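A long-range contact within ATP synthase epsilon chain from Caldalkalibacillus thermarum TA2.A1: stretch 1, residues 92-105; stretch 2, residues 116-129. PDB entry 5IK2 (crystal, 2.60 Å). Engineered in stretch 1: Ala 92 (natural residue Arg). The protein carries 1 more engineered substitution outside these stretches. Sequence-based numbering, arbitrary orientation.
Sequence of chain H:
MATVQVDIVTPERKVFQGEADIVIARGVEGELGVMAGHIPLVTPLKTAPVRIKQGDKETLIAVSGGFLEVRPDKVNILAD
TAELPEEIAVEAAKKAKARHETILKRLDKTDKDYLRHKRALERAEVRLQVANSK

Stretch 1, residues 92-105: AAKKAKARHETILK
Stretch 2 116-129: RHKRALERAEVRLQ

The one hydrogen bond between these two helices joins a pair of histidines. His 100 ND1 lies 3.4 Å from His 117 ND1; the bond is weak, with an angle of 132°, and either nitrogen could be the donor. Both residues take chi1 m, at -65°, with chi2 at -53° in His 100 and -43° in His 117. The rings meet rim to rim, centroids 5.4 Å apart and planes inclined by 32°, so neither covers the face of the other. Both histidines are buried, and the partner stretch lays a side chain over one face of each ring. Ala 120 CB sits 3.5 Å from the centroid of the His 100 ring and 24° off its normal, a CH-pi contact over one face, with His 100 NE2 only 3.3 Å from Ala 120 CB. Over one face of the His 117 ring lies Ile 103 (m, t), whose CG2 comes within 3.5 Å of His 117 CD2.

No salt bridge crosses the contact. Lys 97 NZ stands 4.4 Å from Glu 125 OE2, opposite charges near each other but beyond a salt bridge.

Stretch 1 is helical from Ala 92 on, continuing a helix that begins earlier in the chain; stretch 2 is helical throughout, in a helix that extends beyond it at both ends. Phi is near -66° and psi near -40°, though psi is -53° at Lys 97 and -60° at Arg 99, with i-to-i+4 bonds such as Lys 97 N to Ala 93 O (2.8 Å) and Leu 121 N to His 117 O (2.8 Å). The N-to-C directions differ by 146° (signed crossing angle -146°), so the helices run roughly antiparallel, and their axes approach to 8.4 Å. Two pairs set the register: Ala 93 CA to Ala 124 CA at 4.9 Å, and His 100 CA to His 117 CA at 5.4 Å. Seven residues separate the pairs on each helix, two turns, with the order reversed as an antiparallel arrangement requires.

Alanines line much of the close approach. Ala 93, Ala 96, Ala 120 and Ala 124 all point CA-to-CB toward the partner helix. Ala 124 CB reaches Ala 93 O at 3.6 Å, Lys 97 N at 3.8 Å and Ala 96 CB at 4.1 Å, so a methyl here packs directly on backbone. Ala 92, an engineered residue, points sideways and makes no contact.

Larger side chains interlock around these close points. Leu 121 (t, p) is a knob among Lys 97, His 100, Glu 101 and Leu 104: its CD1 lies 3.8 Å from Glu 101 CB, and its CD2 lies 3.9 Å from CD2 of Leu 104 (t, p). Reciprocally, Lys 97, extended with all four chi angles t, is a knob among Leu 121, Ala 124, Glu 125 and Leu 128. Its CD is 3.9 Å from Leu 128 CD1, so the aliphatic stem packs here. Leu 128 (m, t) also places CD2 3.9 Å from Ala 93 CB and 3.8 Å from Lys 94 CG. Altogether the contact buries 777 Å², summed over both sides. The pattern is an alanine pair at one close point and a histidine pair two turns away at the other, with leucine side chains and a lysine stem packed beside them.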

# COMPACT_ATOMS: atom_id res chain seq x y z
N ALA H 92 53.33 14.55 -2.15
CA ALA H 92 53.44 13.52 -3.18
C ALA H 92 54.84 13.47 -3.80
O ALA H 92 55.34 12.38 -4.11
CB ALA H 92 52.40 13.75 -4.27
N ALA H 93 55.46 14.63 -3.96
CA ALA H 93 56.83 14.74 -4.50
C ALA H 93 57.89 14.21 -3.52
O ALA H 93 58.86 13.59 -3.95
CB ALA H 93 57.14 16.18 -4.88
N LYS H 94 57.70 14.46 -2.23
CA LYS H 94 58.60 13.95 -1.19
C LYS H 94 58.56 12.42 -1.09
O LYS H 94 59.61 11.77 -1.00
CB LYS H 94 58.27 14.57 0.17
CG LYS H 94 58.64 16.04 0.28
CD LYS H 94 58.30 16.60 1.66
CE LYS H 94 58.67 18.06 1.76
NZ LYS H 94 58.23 18.66 3.05
N LYS H 95 57.35 11.85 -1.11
CA LYS H 95 57.17 10.40 -1.10
C LYS H 95 57.66 9.74 -2.39
O LYS H 95 58.19 8.63 -2.36
CB LYS H 95 55.70 10.03 -0.84
CG LYS H 95 55.27 10.29 0.60
CD LYS H 95 53.77 10.40 0.75
CE LYS H 95 53.39 10.78 2.18
NZ LYS H 95 51.98 11.22 2.29
N ALA H 96 57.50 10.43 -3.52
CA ALA H 96 58.05 9.99 -4.80
C ALA H 96 59.58 10.04 -4.82
O ALA H 96 60.23 9.14 -5.35
CB ALA H 96 57.49 10.82 -5.94
N LYS H 97 60.15 11.10 -4.24
CA LYS H 97 61.61 11.24 -4.11
C LYS H 97 62.20 10.10 -3.27
O LYS H 97 63.13 9.43 -3.70
CB LYS H 97 61.99 12.59 -3.47
CG LYS H 97 63.49 12.85 -3.41
CD LYS H 97 63.84 14.00 -2.48
CE LYS H 97 65.31 13.96 -2.09
NZ LYS H 97 65.73 15.16 -1.32
N ALA H 98 61.64 9.90 -2.07
CA ALA H 98 62.09 8.86 -1.14
C ALA H 98 61.91 7.44 -1.71
O ALA H 98 62.72 6.56 -1.42
CB ALA H 98 61.37 8.99 0.19
N ARG H 99 60.85 7.24 -2.49
CA ARG H 99 60.60 5.97 -3.17
C ARG H 99 61.71 5.66 -4.18
O ARG H 99 62.41 4.65 -4.06
CB ARG H 99 59.24 6.01 -3.88
CG ARG H 99 58.87 4.75 -4.67
CD ARG H 99 57.80 5.04 -5.71
NE ARG H 99 57.61 3.92 -6.63
CZ ARG H 99 56.80 3.92 -7.69
NH1 ARG H 99 56.08 5.00 -8.01
NH2 ARG H 99 56.71 2.84 -8.45
N HIS H 100 61.88 6.55 -5.16
CA HIS H 100 62.76 6.30 -6.30
C HIS H 100 64.26 6.35 -5.97
O HIS H 100 65.03 5.60 -6.56
CB HIS H 100 62.44 7.26 -7.46
CG HIS H 100 61.07 7.06 -8.03
ND1 HIS H 100 60.63 5.83 -8.47
CD2 HIS H 100 60.05 7.92 -8.24
CE1 HIS H 100 59.39 5.95 -8.92
NE2 HIS H 100 59.02 7.21 -8.79
N GLU H 101 64.66 7.21 -5.03
CA GLU H 101 66.08 7.33 -4.65
C GLU H 101 66.60 6.11 -3.88
O GLU H 101 67.74 5.70 -4.07
CB GLU H 101 66.35 8.63 -3.89
CG GLU H 101 65.96 8.65 -2.41
CD GLU H 101 66.00 10.04 -1.79
OE1 GLU H 101 65.44 10.21 -0.69
OE2 GLU H 101 66.59 10.96 -2.40
N THR H 102 65.76 5.53 -3.01
CA THR H 102 66.13 4.34 -2.23
C THR H 102 66.18 3.07 -3.10
O THR H 102 67.00 2.18 -2.85
CB THR H 102 65.18 4.10 -1.04
OG1 THR H 102 63.83 4.00 -1.49
CG2 THR H 102 65.30 5.24 -0.02
N ILE H 103 65.30 2.99 -4.10
CA ILE H 103 65.34 1.91 -5.10
C ILE H 103 66.59 2.05 -5.99
O ILE H 103 67.26 1.06 -6.28
CB ILE H 103 64.06 1.88 -5.98
CG1 ILE H 103 62.84 1.52 -5.13
CG2 ILE H 103 64.19 0.87 -7.13
CD1 ILE H 103 61.50 1.80 -5.79
N LEU H 104 66.87 3.28 -6.42
CA LEU H 104 68.00 3.57 -7.32
C LEU H 104 69.37 3.24 -6.71
O LEU H 104 70.29 2.84 -7.42
CB LEU H 104 67.98 5.04 -7.76
CG LEU H 104 68.79 5.42 -9.00
CD1 LEU H 104 68.07 4.98 -10.27
CD2 LEU H 104 69.06 6.92 -9.03
N LYS H 105 69.50 3.42 -5.39
CA LYS H 105 70.74 3.11 -4.66
C LYS H 105 71.20 1.64 -4.76
O LYS H 105 72.40 1.37 -4.69
CB LYS H 105 70.62 3.52 -3.18
CG LYS H 105 70.79 5.01 -2.95
CD LYS H 105 70.25 5.45 -1.60
CE LYS H 105 70.41 6.95 -1.41
NZ LYS H 105 69.79 7.42 -0.14
N ARG H 116 63.76 4.44 -15.75
CA ARG H 116 62.40 4.76 -15.30
C ARG H 116 62.40 5.41 -13.91
O ARG H 116 61.69 6.40 -13.69
CB ARG H 116 61.51 3.51 -15.31
CG ARG H 116 60.02 3.83 -15.31
CD ARG H 116 59.14 2.61 -15.59
NE ARG H 116 58.50 2.07 -14.38
CZ ARG H 116 59.00 1.14 -13.57
NH1 ARG H 116 60.20 0.59 -13.79
NH2 ARG H 116 58.30 0.75 -12.50
N HIS H 117 63.18 4.85 -12.99
CA HIS H 117 63.29 5.39 -11.62
C HIS H 117 64.10 6.69 -11.56
O HIS H 117 63.75 7.60 -10.80
CB HIS H 117 63.89 4.36 -10.66
CG HIS H 117 63.04 3.14 -10.46
ND1 HIS H 117 61.67 3.20 -10.29
CD2 HIS H 117 63.37 1.83 -10.37
CE1 HIS H 117 61.19 1.98 -10.13
NE2 HIS H 117 62.20 1.13 -10.17
N LYS H 118 65.18 6.78 -12.34
CA LYS H 118 66.04 7.97 -12.35
C LYS H 118 65.32 9.19 -12.92
O LYS H 118 65.47 10.30 -12.39
CB LYS H 118 67.33 7.71 -13.14
CG LYS H 118 68.40 8.77 -12.94
CD LYS H 118 69.70 8.39 -13.62
CE LYS H 118 70.77 9.45 -13.40
NZ LYS H 118 72.04 9.12 -14.10
N ARG H 119 64.55 8.99 -13.99
CA ARG H 119 63.72 10.06 -14.57
C ARG H 119 62.58 10.48 -13.63
O ARG H 119 62.28 11.67 -13.52
CB ARG H 119 63.17 9.65 -15.94
CG ARG H 119 64.22 9.68 -17.05
CD ARG H 119 63.65 9.33 -18.41
NE ARG H 119 63.38 7.90 -18.55
CZ ARG H 119 62.98 7.29 -19.67
NH1 ARG H 119 62.77 7.98 -20.80
NH2 ARG H 119 62.78 5.98 -19.67
N ALA H 120 61.97 9.50 -12.97
CA ALA H 120 60.93 9.77 -11.96
C ALA H 120 61.48 10.49 -10.71
O ALA H 120 60.78 11.31 -10.11
CB ALA H 120 60.23 8.48 -11.56
N LEU H 121 62.72 10.16 -10.34
CA LEU H 121 63.42 10.87 -9.26
C LEU H 121 63.71 12.33 -9.64
O LEU H 121 63.54 13.23 -8.82
CB LEU H 121 64.73 10.15 -8.90
CG LEU H 121 65.66 10.78 -7.86
CD1 LEU H 121 64.94 11.02 -6.54
CD2 LEU H 121 66.89 9.91 -7.65
N GLU H 122 64.16 12.54 -10.88
CA GLU H 122 64.41 13.89 -11.40
C GLU H 122 63.14 14.74 -11.48
O GLU H 122 63.18 15.95 -11.22
CB GLU H 122 65.08 13.83 -12.78
CG GLU H 122 66.55 13.43 -12.73
CD GLU H 122 67.14 13.12 -14.09
OE1 GLU H 122 66.50 13.41 -15.12
OE2 GLU H 122 68.27 12.60 -14.12
N ARG H 123 62.02 14.11 -11.85
CA ARG H 123 60.71 14.77 -11.85
C ARG H 123 60.31 15.24 -10.45
O ARG H 123 59.79 16.35 -10.29
CB ARG H 123 59.64 13.81 -12.39
CG ARG H 123 58.25 14.42 -12.54
CD ARG H 123 57.23 13.37 -12.94
NE ARG H 123 57.47 12.83 -14.28
CZ ARG H 123 56.74 11.88 -14.87
NH1 ARG H 123 55.70 11.33 -14.24
NH2 ARG H 123 57.06 11.47 -16.09
N ALA H 124 60.57 14.40 -9.45
CA ALA H 124 60.23 14.70 -8.05
C ALA H 124 61.08 15.83 -7.47
O ALA H 124 60.54 16.74 -6.83
CB ALA H 124 60.36 13.46 -7.19
N GLU H 125 62.39 15.77 -7.69
CA GLU H 125 63.32 16.79 -7.16
C GLU H 125 63.13 18.17 -7.79
O GLU H 125 63.22 19.18 -7.10
CB GLU H 125 64.78 16.33 -7.31
CG GLU H 125 65.14 15.17 -6.39
CD GLU H 125 66.61 14.77 -6.47
OE1 GLU H 125 67.17 14.73 -7.59
OE2 GLU H 125 67.20 14.49 -5.41
N VAL H 126 62.85 18.21 -9.10
CA VAL H 126 62.56 19.46 -9.80
C VAL H 126 61.24 20.09 -9.32
O VAL H 126 61.15 21.31 -9.20
CB VAL H 126 62.57 19.26 -11.34
CG1 VAL H 126 62.01 20.47 -12.08
CG2 VAL H 126 63.99 18.99 -11.81
N ARG H 127 60.24 19.25 -9.05
CA ARG H 127 58.98 19.71 -8.45
C ARG H 127 59.18 20.34 -7.06
O ARG H 127 58.50 21.31 -6.72
CB ARG H 127 57.96 18.56 -8.36
CG ARG H 127 57.22 18.30 -9.66
CD ARG H 127 56.40 17.03 -9.59
NE ARG H 127 55.55 16.84 -10.77
CZ ARG H 127 54.80 15.76 -11.01
NH1 ARG H 127 54.77 14.74 -10.16
NH2 ARG H 127 54.07 15.71 -12.12
N LEU H 128 60.11 19.78 -6.28
CA LEU H 128 60.45 20.32 -4.96
C LEU H 128 61.23 21.64 -5.04
O LEU H 128 60.99 22.55 -4.24
CB LEU H 128 61.24 19.29 -4.14
CG LEU H 128 60.45 18.03 -3.75
CD1 LEU H 128 61.38 16.88 -3.41
CD2 LEU H 128 59.49 18.31 -2.60
N GLN H 129 62.16 21.74 -6.00
CA GLN H 129 62.92 22.98 -6.24
C GLN H 129 62.01 24.17 -6.59
O GLN H 129 62.18 25.27 -6.05
CB GLN H 129 63.93 22.80 -7.38
CG GLN H 129 65.18 22.00 -7.02
CD GLN H 129 66.07 21.75 -8.23
OE1 GLN H 129 66.25 22.62 -9.08
NE2 GLN H 129 66.65 20.55 -8.30